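Side-chain contacts in isatin hydrolase (Ralstonia solanacearum, PDB 5NMP), which hydrolyses isatin to isatinate by opening the lactam ring, in a reaction that depends on manganese: residues Q40-S43 against Q44-Q47; Q133-E136 against Q137-G140; Y213-H216 against T217-G221. One frame throughout, in Å; residues are numbered along the deposited sequence.

Contact 1: Q40-S43 against Q44-Q47; sequences QLPS and QFGQ
Gln-47 NE2 is the donor round which this loop closes: it gives a bond to Leu-41 O at 3.0 Å and weaker ones to Pro-42 O at 3.2 Å and to the carbonyl oxygen of Phe-45. None of the three is straight, and the nitrogen stands well above the carbonyl plane of Leu-41. The other end of the same carboxamide is better aimed. Its OE1 accepts from Leu-41 N at 2.9 Å, in the carbonyl plane and on a lone pair, with an N-H...O angle of 159°. One side chain therefore takes both the N-H and the C=O of Leu-41, and with both ends engaged the amide cannot turn freely. A bend at chi2 (-68°) folds the chain back to reach them.

Between these partners the backbone makes a type I beta turn from Pro-42 to Phe-45, closed by Phe-45 N to Pro-42 O at 3.0 Å. The loop joins strands 24-27 and 52-60. The Phe-45 ring lies beside the turn: Pro-42 CD meets its edge in plane, 3.9 Å from CD2, and Gln-44 CG sits over the centre of one face. The side chains of Leu-41 and Phe-45 cross at about a right angle, and Leu-41 CB lies 4.1 Å from Phe-45 CD2. Phe-45 and Leu-41 also meet the second subunit: Phe-45 edge-to-face with its Trp-66, Leu-41 packed on its Trp-68. The Leu-41 side chain comes within about 5 Å of a bound succinic acid, probably from the crystallisation liquor.

Contact 2: Q133-E136 against Q137-G140; sequences QAWE and QRHG
The indole of Trp-135 and the imidazole of His-139, one helical turn apart, form a T-shaped pair at the C-terminal end of helix 129-139. This helix lies on the beta-alpha-beta crossover between the parallel strands 107-114 and 147-151. The two planes stand at 65°, and the centroid of the indole's five-membered ring is 4.5 Å from that of the imidazole. His-139 presents an edge: its ND1 sits above one indole face, displaced toward the rim. ND1 and Trp-135 NE1 are near each other but badly angled for a hydrogen bond, and NE1 instead makes a weak one to Val-112 O. Behind that edge, His-139 CB lies over the indole's six-membered ring, 3.9 Å from its centroid and close to the ring normal, a CH-pi contact. With CG opposite the backbone nitrogen (chi1 -177°), the indole is brought round beneath His-139 and packs on Val-111 and Ile-113.

Arg-138 runs back along the helix. Its chain is bent at chi3, which turns the guanidinium back over the helix; NE makes a weak bond of 3.5 Å to Ala-134 O, while NH2 passes 3.5 Å from Trp-135 CA. Its CB covers the centre of one imidazole face.

Trp-135 O takes two backbone donors, Arg-138 N and His-139 N, the second at 2.9 Å. Gly-140 then leaves the helix with positive phi, its N still bonded to Glu-136 O at 2.8 Å. The Glu-136 carboxylate turns elsewhere: OE2 forms a salt bridge with Arg-189 NE and accepts from Ile-142 N. On the backbone, Glu-136 CA makes a CA-H...O contact of 3.4 Å with Gly-140 O.

Contact 3: Y213-H216 against T217-G221; sequences YPCH and TLMHG
Tyr-213, the N-cap residue of helix 214-221, offers its carbonyl oxygen to both polar groups of Thr-217. The backbone N arrives at 3.0 Å, nearly along the C=O axis, and OG1 also at 3.0 Å but from above the carbonyl plane. OG1 can do this because chi1 of -57° sets it beside its own backbone nitrogen, so the hydroxyl faces back toward the start of the helix. Pro-214 follows in the first turn, its O accepting from Leu-218 N.

Cys-215 O takes Met-219 N at 3.0 Å, and on the same flank the side chains touch, Cys-215 SG lying 3.8 Å from Met-219 CG. His-216 O receives His-220 N in a longer bond of 3.3 Å. Their rings leave the helix side by side, pointing the same way, and meet obliquely, planes at 72° and centroids 5.5 Å apart; the nearest approach is His-216 CD2 to His-220 NE2, 3.7 Å. The Asp-202 carboxylate positions this part of the helix, OD1 taking Cys-215 N and OD2 taking His-216 ND1. His-216 NE2 is hydrogen-bonded to the bound succinic acid, and the His-216 side chain is about 5 Å from the manganese ion, while His-220 ND1 is held by Arg-224 O.

The helix is the crossover of a beta-alpha-beta unit joining strands 193-195 and 225-228. Leu-218 packs on helix 179-187, Cys-215 and Met-219 lie on Phe-194 of strand 193-195, and both histidines touch the manganese ligand Asp-82 on strand 80-82.

In the fold
Contact 3 is the most buried of the three and lies beside the manganese site; contacts 1 and 2 are on the surface, on opposite sides of the chain's centre, with their own centres 40 Å apart. Contacts 2 and 3 each belong to a crossover helix of the central sheet, one at a C-terminal end and the other from the N-cap onward, whereas contact 1 has no helix or strand and combines one backbone turn bond with a side-chain amide that grips the main chain. Contact 1 faces the second subunit, which touches neither of the others. Both helical contacts pair aromatic rings: in 133-140 they pack together, in 213-221 they reach toward the site.

Contact 1: Q40-S43 against Q44-Q47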
ATOM      1  N   GLN A  40      12.497  -4.489  20.126  1.00 73.81           N
ATOM      2  CA  GLN A  40      12.753  -3.866  21.420  1.00 75.92           C
ATOM      3  C   GLN A  40      14.171  -3.309  21.503  1.00 72.19           C
ATOM      4  O   GLN A  40      15.148  -4.014  21.242  1.00 70.71           O
ATOM      5  CB  GLN A  40      12.505  -4.859  22.558  1.00 85.72           C
ATOM      6  CG  GLN A  40      11.038  -5.215  22.749  1.00 95.21           C
ATOM      7  CD  GLN A  40      10.763  -5.903  24.074  1.00106.48           C
ATOM      8  OE1 GLN A  40      11.685  -6.232  24.822  1.00112.06           O
ATOM      9  NE2 GLN A  40       9.487  -6.120  24.372  1.00108.49           N
ATOM     10  N   LEU A  41      14.260  -2.030  21.860  1.00 68.10           N
ATOM     11  CA  LEU A  41      15.533  -1.342  22.037  1.00 63.36           C
ATOM     12  C   LEU A  41      15.908  -1.331  23.514  1.00 65.18           C
ATOM     13  O   LEU A  41      15.057  -1.609  24.361  1.00 67.32           O
ATOM     14  CB  LEU A  41      15.444   0.090  21.502  1.00 57.01           C
ATOM     15  CG  LEU A  41      14.933   0.282  20.078  1.00 56.00           C
ATOM     16  CD1 LEU A  41      15.012   1.749  19.699  1.00 56.00           C
ATOM     17  CD2 LEU A  41      15.724  -0.573  19.107  1.00 60.79           C
ATOM     18  N   PRO A  42      17.179  -1.021  23.830  1.00 64.40           N
ATOM     19  CA  PRO A  42      17.585  -0.814  25.225  1.00 64.53           C
ATOM     20  C   PRO A  42      16.652   0.143  25.968  1.00 65.59           C
ATOM     21  O   PRO A  42      16.096   1.057  25.355  1.00 57.46           O
ATOM     22  CB  PRO A  42      18.987  -0.222  25.090  1.00 65.47           C
ATOM     23  CG  PRO A  42      19.514  -0.844  23.847  1.00 62.04           C
ATOM     24  CD  PRO A  42      18.338  -0.994  22.917  1.00 67.36           C
ATOM     25  N   SER A  43      16.495  -0.071  27.271  1.00 65.60           N
ATOM     26  CA  SER A  43      15.463   0.602  28.059  1.00 65.89           C
ATOM     27  C   SER A  43      15.566   2.128  28.067  1.00 67.83           C
ATOM     28  O   SER A  43      14.589   2.817  28.366  1.00 70.60           O
ATOM     29  CB  SER A  43      15.495   0.088  29.499  1.00 70.65           C
ATOM     30  OG  SER A  43      16.750   0.344  30.102  1.00 78.85           O
ATOM     31  N   GLN A  44      16.742   2.653  27.737  1.00 64.96           N
ATOM     32  CA  GLN A  44      16.961   4.095  27.755  1.00 62.51           C
ATOM     33  C   GLN A  44      16.303   4.800  26.569  1.00 63.55           C
ATOM     34  O   GLN A  44      16.199   6.023  26.550  1.00 69.97           O
ATOM     35  CB  GLN A  44      18.456   4.403  27.770  1.00 64.23           C
ATOM     36  CG  GLN A  44      19.171   4.047  26.478  1.00 69.68           C
ATOM     37  CD  GLN A  44      20.327   3.092  26.693  1.00 77.24           C
ATOM     38  OE1 GLN A  44      20.176   2.052  27.338  1.00 81.95           O
ATOM     39  NE2 GLN A  44      21.493   3.443  26.158  1.00 76.68           N
ATOM     40  N   PHE A  45      15.861   4.029  25.581  1.00 58.77           N
ATOM     41  CA  PHE A  45      15.249   4.602  24.386  1.00 57.68           C
ATOM     42  C   PHE A  45      13.727   4.452  24.371  1.00 56.26           C
ATOM     43  O   PHE A  45      13.161   3.639  25.102  1.00 58.26           O
ATOM     44  CB  PHE A  45      15.832   3.957  23.125  1.00 53.22           C
ATOM     45  CG  PHE A  45      17.326   4.045  23.030  1.00 61.75           C
ATOM     46  CD1 PHE A  45      17.965   5.271  23.049  1.00 61.80           C
ATOM     47  CD2 PHE A  45      18.092   2.899  22.901  1.00 64.76           C
ATOM     48  CE1 PHE A  45      19.343   5.353  22.954  1.00 62.36           C
ATOM     49  CE2 PHE A  45      19.470   2.975  22.804  1.00 65.86           C
ATOM     50  CZ  PHE A  45      20.094   4.203  22.830  1.00 60.19           C
ATOM     51  N   GLY A  46      13.073   5.245  23.528  1.00 50.32           N
ATOM     52  CA  GLY A  46      11.645   5.112  23.303  1.00 48.62           C
ATOM     53  C   GLY A  46      11.351   3.856  22.505  1.00 57.46           C
ATOM     54  O   GLY A  46      12.121   3.479  21.621  1.00 55.85           O
ATOM     55  N   GLN A  47      10.231   3.210  22.809  1.00 56.88           N
ATOM     56  CA  GLN A  47       9.904   1.921  22.206  1.00 55.49           C
ATOM     57  C   GLN A  47       8.742   2.014  21.221  1.00 50.60           C
ATOM     58  O   GLN A  47       7.830   2.820  21.398  1.00 54.64           O
ATOM     59  CB  GLN A  47       9.572   0.900  23.297  1.00 49.37           C
ATOM     60  CG  GLN A  47      10.615   0.796  24.395  1.00 51.80           C
ATOM     61  CD  GLN A  47      11.921   0.202  23.910  1.00 56.52           C
ATOM     62  OE1 GLN A  47      11.942  -0.614  22.988  1.00 56.20           O
ATOM     63  NE2 GLN A  47      13.022   0.610  24.528  1.00 57.84           N
TER

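Contact 2: Q133-E136 against Q137-G140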
ATOM      1  N   GLN A 133      30.067  -8.852  -6.381  1.00 60.99           N
ATOM      2  CA  GLN A 133      30.727  -8.869  -7.685  1.00 59.66           C
ATOM      3  C   GLN A 133      30.716 -10.258  -8.319  1.00 59.55           C
ATOM      4  O   GLN A 133      30.728 -10.389  -9.543  1.00 62.58           O
ATOM      5  CB  GLN A 133      32.165  -8.360  -7.563  1.00 62.80           C
ATOM      6  CG  GLN A 133      32.270  -6.859  -7.347  1.00 67.14           C
ATOM      7  CD  GLN A 133      33.706  -6.387  -7.205  1.00 74.35           C
ATOM      8  OE1 GLN A 133      34.572  -7.122  -6.727  1.00 75.30           O
ATOM      9  NE2 GLN A 133      33.965  -5.153  -7.625  1.00 77.06           N
ATOM     10  N   ALA A 134      30.702 -11.292  -7.484  1.00 57.47           N
ATOM     11  CA  ALA A 134      30.599 -12.661  -7.973  1.00 60.27           C
ATOM     12  C   ALA A 134      29.190 -12.928  -8.491  1.00 61.39           C
ATOM     13  O   ALA A 134      29.000 -13.671  -9.454  1.00 66.51           O
ATOM     14  CB  ALA A 134      30.960 -13.649  -6.879  1.00 57.54           C
ATOM     15  N   TRP A 135      28.208 -12.311  -7.840  1.00 56.92           N
ATOM     16  CA  TRP A 135      26.810 -12.420  -8.244  1.00 53.84           C
ATOM     17  C   TRP A 135      26.612 -11.842  -9.642  1.00 57.86           C
ATOM     18  O   TRP A 135      25.922 -12.433 -10.473  1.00 59.26           O
ATOM     19  CB  TRP A 135      25.908 -11.705  -7.234  1.00 48.07           C
ATOM     20  CG  TRP A 135      24.438 -11.810  -7.523  1.00 56.59           C
ATOM     21  CD1 TRP A 135      23.570 -12.745  -7.035  1.00 59.23           C
ATOM     22  CD2 TRP A 135      23.660 -10.938  -8.355  1.00 57.24           C
ATOM     23  NE1 TRP A 135      22.304 -12.514  -7.515  1.00 57.71           N
ATOM     24  CE2 TRP A 135      22.331 -11.410  -8.329  1.00 57.10           C
ATOM     25  CE3 TRP A 135      23.956  -9.806  -9.123  1.00 54.43           C
ATOM     26  CZ2 TRP A 135      21.304 -10.791  -9.038  1.00 56.59           C
ATOM     27  CZ3 TRP A 135      22.936  -9.195  -9.828  1.00 52.86           C
ATOM     28  CH2 TRP A 135      21.626  -9.687  -9.780  1.00 53.23           C
ATOM     29  N   GLU A 136      27.230 -10.690  -9.895  1.00 57.57           N
ATOM     30  CA  GLU A 136      27.144 -10.035 -11.197  1.00 57.92           C
ATOM     31  C   GLU A 136      27.800 -10.858 -12.299  1.00 59.13           C
ATOM     32  O   GLU A 136      27.399 -10.778 -13.459  1.00 62.64           O
ATOM     33  CB  GLU A 136      27.780  -8.645 -11.148  1.00 56.23           C
ATOM     34  CG  GLU A 136      26.923  -7.591 -10.467  1.00 60.25           C
ATOM     35  CD  GLU A 136      27.506  -6.194 -10.592  1.00 65.69           C
ATOM     36  OE1 GLU A 136      28.737  -6.076 -10.776  1.00 68.84           O
ATOM     37  OE2 GLU A 136      26.731  -5.217 -10.510  1.00 65.01           O
ATOM     38  N   GLN A 137      28.813 -11.642 -11.941  1.00 65.24           N
ATOM     39  CA  GLN A 137      29.489 -12.501 -12.910  1.00 71.19           C
ATOM     40  C   GLN A 137      28.568 -13.612 -13.396  1.00 71.13           C
ATOM     41  O   GLN A 137      28.775 -14.178 -14.469  1.00 73.10           O
ATOM     42  CB  GLN A 137      30.763 -13.098 -12.309  1.00 79.30           C
ATOM     43  CG  GLN A 137      31.874 -12.086 -12.108  1.00 88.58           C
ATOM     44  CD  GLN A 137      32.170 -11.295 -13.370  1.00 98.47           C
ATOM     45  OE1 GLN A 137      32.359 -11.867 -14.447  1.00103.28           O
ATOM     46  NE2 GLN A 137      32.202  -9.972 -13.246  1.00 97.34           N
ATOM     47  N   ARG A 138      27.543 -13.910 -12.602  1.00 69.76           N
ATOM     48  CA  ARG A 138      26.580 -14.947 -12.944  1.00 72.22           C
ATOM     49  C   ARG A 138      25.296 -14.375 -13.547  1.00 72.96           C
ATOM     50  O   ARG A 138      24.706 -14.978 -14.443  1.00 77.40           O
ATOM     51  CB  ARG A 138      26.244 -15.786 -11.706  1.00 71.83           C
ATOM     52  CG  ARG A 138      27.317 -16.796 -11.317  1.00 75.79           C
ATOM     53  CD  ARG A 138      26.995 -17.479  -9.993  1.00 76.88           C
ATOM     54  NE  ARG A 138      27.199 -16.590  -8.851  1.00 78.80           N
ATOM     55  CZ  ARG A 138      26.342 -16.448  -7.844  1.00 80.32           C
ATOM     56  NH1 ARG A 138      25.210 -17.142  -7.830  1.00 86.72           N
ATOM     57  NH2 ARG A 138      26.617 -15.612  -6.849  1.00 73.12           N
ATOM     58  N   HIS A 139      24.869 -13.210 -13.066  1.00 72.12           N
ATOM     59  CA  HIS A 139      23.546 -12.692 -13.412  1.00 74.00           C
ATOM     60  C   HIS A 139      23.553 -11.321 -14.081  1.00 74.61           C
ATOM     61  O   HIS A 139      22.504 -10.818 -14.476  1.00 74.67           O
ATOM     62  CB  HIS A 139      22.677 -12.640 -12.158  1.00 58.22           C
ATOM     63  CG  HIS A 139      22.512 -13.969 -11.490  1.00 67.33           C
ATOM     64  ND1 HIS A 139      22.700 -14.152 -10.137  1.00 65.14           N
ATOM     65  CD2 HIS A 139      22.188 -15.183 -11.994  1.00 62.21           C
ATOM     66  CE1 HIS A 139      22.493 -15.421  -9.835  1.00 62.74           C
ATOM     67  NE2 HIS A 139      22.181 -16.068 -10.944  1.00 63.59           N
ATOM     68  N   GLY A 140      24.730 -10.718 -14.210  1.00 72.24           N
ATOM     69  CA  GLY A 140      24.843  -9.435 -14.880  1.00 67.33           C
ATOM     70  C   GLY A 140      24.882  -8.254 -13.929  1.00 57.93           C
ATOM     71  O   GLY A 140      24.648  -8.394 -12.730  1.00 54.80           O
TER

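Contact 3: Y213-H216 against T217-G221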
ATOM      1  N   TYR A 213      25.580   1.032  12.162  1.00 59.78           N
ATOM      2  CA  TYR A 213      24.458   0.847  11.241  1.00 54.39           C
ATOM      3  C   TYR A 213      24.696   1.531   9.901  1.00 54.95           C
ATOM      4  O   TYR A 213      23.984   2.470   9.550  1.00 54.61           O
ATOM      5  CB  TYR A 213      23.166   1.371  11.867  1.00 55.43           C
ATOM      6  CG  TYR A 213      22.673   0.550  13.032  1.00 62.58           C
ATOM      7  CD1 TYR A 213      22.842  -0.827  13.057  1.00 63.53           C
ATOM      8  CD2 TYR A 213      22.038   1.150  14.110  1.00 70.13           C
ATOM      9  CE1 TYR A 213      22.391  -1.584  14.120  1.00 66.25           C
ATOM     10  CE2 TYR A 213      21.583   0.401  15.180  1.00 73.23           C
ATOM     11  CZ  TYR A 213      21.763  -0.965  15.179  1.00 72.50           C
ATOM     12  OH  TYR A 213      21.311  -1.716  16.241  1.00 75.17           O
ATOM     13  N   PRO A 214      25.697   1.056   9.144  1.00 53.23           N
ATOM     14  CA  PRO A 214      26.104   1.729   7.904  1.00 49.14           C
ATOM     15  C   PRO A 214      24.996   1.808   6.854  1.00 49.86           C
ATOM     16  O   PRO A 214      24.947   2.782   6.103  1.00 55.06           O
ATOM     17  CB  PRO A 214      27.264   0.863   7.400  1.00 45.88           C
ATOM     18  CG  PRO A 214      27.064  -0.465   8.048  1.00 48.03           C
ATOM     19  CD  PRO A 214      26.479  -0.168   9.391  1.00 48.15           C
ATOM     20  N   CYS A 215      24.121   0.809   6.802  1.00 46.52           N
ATOM     21  CA  CYS A 215      23.074   0.791   5.786  1.00 46.65           C
ATOM     22  C   CYS A 215      22.069   1.908   6.040  1.00 48.69           C
ATOM     23  O   CYS A 215      21.764   2.680   5.140  1.00 54.17           O
ATOM     24  CB  CYS A 215      22.369  -0.567   5.741  1.00 41.31           C
ATOM     25  SG  CYS A 215      21.310  -0.807   4.294  1.00 54.05           S
ATOM     26  N   HIS A 216      21.566   1.997   7.268  1.00 45.83           N
ATOM     27  CA  HIS A 216      20.687   3.100   7.650  1.00 48.80           C
ATOM     28  C   HIS A 216      21.349   4.459   7.430  1.00 54.05           C
ATOM     29  O   HIS A 216      20.759   5.354   6.826  1.00 56.68           O
ATOM     30  CB  HIS A 216      20.261   2.972   9.114  1.00 52.27           C
ATOM     31  CG  HIS A 216      19.075   2.086   9.323  1.00 60.55           C
ATOM     32  ND1 HIS A 216      19.186   0.730   9.541  1.00 62.53           N
ATOM     33  CD2 HIS A 216      17.750   2.364   9.348  1.00 63.59           C
ATOM     34  CE1 HIS A 216      17.980   0.211   9.692  1.00 64.28           C
ATOM     35  NE2 HIS A 216      17.091   1.181   9.579  1.00 65.24           N
ATOM     36  N   THR A 217      22.578   4.600   7.918  1.00 49.33           N
ATOM     37  CA  THR A 217      23.289   5.872   7.864  1.00 49.84           C
ATOM     38  C   THR A 217      23.543   6.349   6.438  1.00 53.25           C
ATOM     39  O   THR A 217      23.281   7.508   6.112  1.00 53.48           O
ATOM     40  CB  THR A 217      24.648   5.790   8.591  1.00 50.71           C
ATOM     41  OG1 THR A 217      24.445   5.390   9.952  1.00 51.03           O
ATOM     42  CG2 THR A 217      25.341   7.139   8.565  1.00 43.75           C
ATOM     43  N   LEU A 218      24.046   5.457   5.590  1.00 53.88           N
ATOM     44  CA  LEU A 218      24.493   5.856   4.262  1.00 41.90           C
ATOM     45  C   LEU A 218      23.367   5.860   3.227  1.00 46.61           C
ATOM     46  O   LEU A 218      23.330   6.737   2.364  1.00 46.53           O
ATOM     47  CB  LEU A 218      25.638   4.952   3.796  1.00 46.09           C
ATOM     48  CG  LEU A 218      26.893   4.971   4.681  1.00 51.45           C
ATOM     49  CD1 LEU A 218      27.969   4.025   4.146  1.00 47.07           C
ATOM     50  CD2 LEU A 218      27.451   6.384   4.850  1.00 43.92           C
ATOM     51  N   MET A 219      22.450   4.898   3.306  1.00 44.62           N
ATOM     52  CA  MET A 219      21.345   4.844   2.347  1.00 47.19           C
ATOM     53  C   MET A 219      20.404   6.024   2.543  1.00 48.77           C
ATOM     54  O   MET A 219      20.096   6.741   1.594  1.00 45.40           O
ATOM     55  CB  MET A 219      20.570   3.531   2.462  1.00 45.88           C
ATOM     56  CG  MET A 219      21.377   2.297   2.084  1.00 51.73           C
ATOM     57  SD  MET A 219      21.535   2.055   0.307  1.00 60.56           S
ATOM     58  CE  MET A 219      19.827   1.836  -0.113  1.00 74.90           C
ATOM     59  N   HIS A 220      19.952   6.232   3.775  1.00 41.18           N
ATOM     60  CA  HIS A 220      19.091   7.371   4.071  1.00 46.01           C
ATOM     61  C   HIS A 220      19.869   8.673   3.901  1.00 49.77           C
ATOM     62  O   HIS A 220      19.301   9.703   3.536  1.00 52.70           O
ATOM     63  CB  HIS A 220      18.514   7.259   5.482  1.00 42.30           C
ATOM     64  CG  HIS A 220      17.669   6.043   5.689  1.00 60.05           C
ATOM     65  ND1 HIS A 220      16.908   5.485   4.680  1.00 58.42           N
ATOM     66  CD2 HIS A 220      17.471   5.264   6.778  1.00 56.35           C
ATOM     67  CE1 HIS A 220      16.276   4.424   5.143  1.00 54.88           C
ATOM     68  NE2 HIS A 220      16.600   4.266   6.415  1.00 54.03           N
ATOM     69  N   GLY A 221      21.176   8.610   4.149  1.00 49.54           N
ATOM     70  CA  GLY A 221      22.047   9.758   3.981  1.00 49.07           C
ATOM     71  C   GLY A 221      22.225  10.126   2.520  1.00 51.82           C
ATOM     72  O   GLY A 221      22.640  11.240   2.196  1.00 54.21           O
TER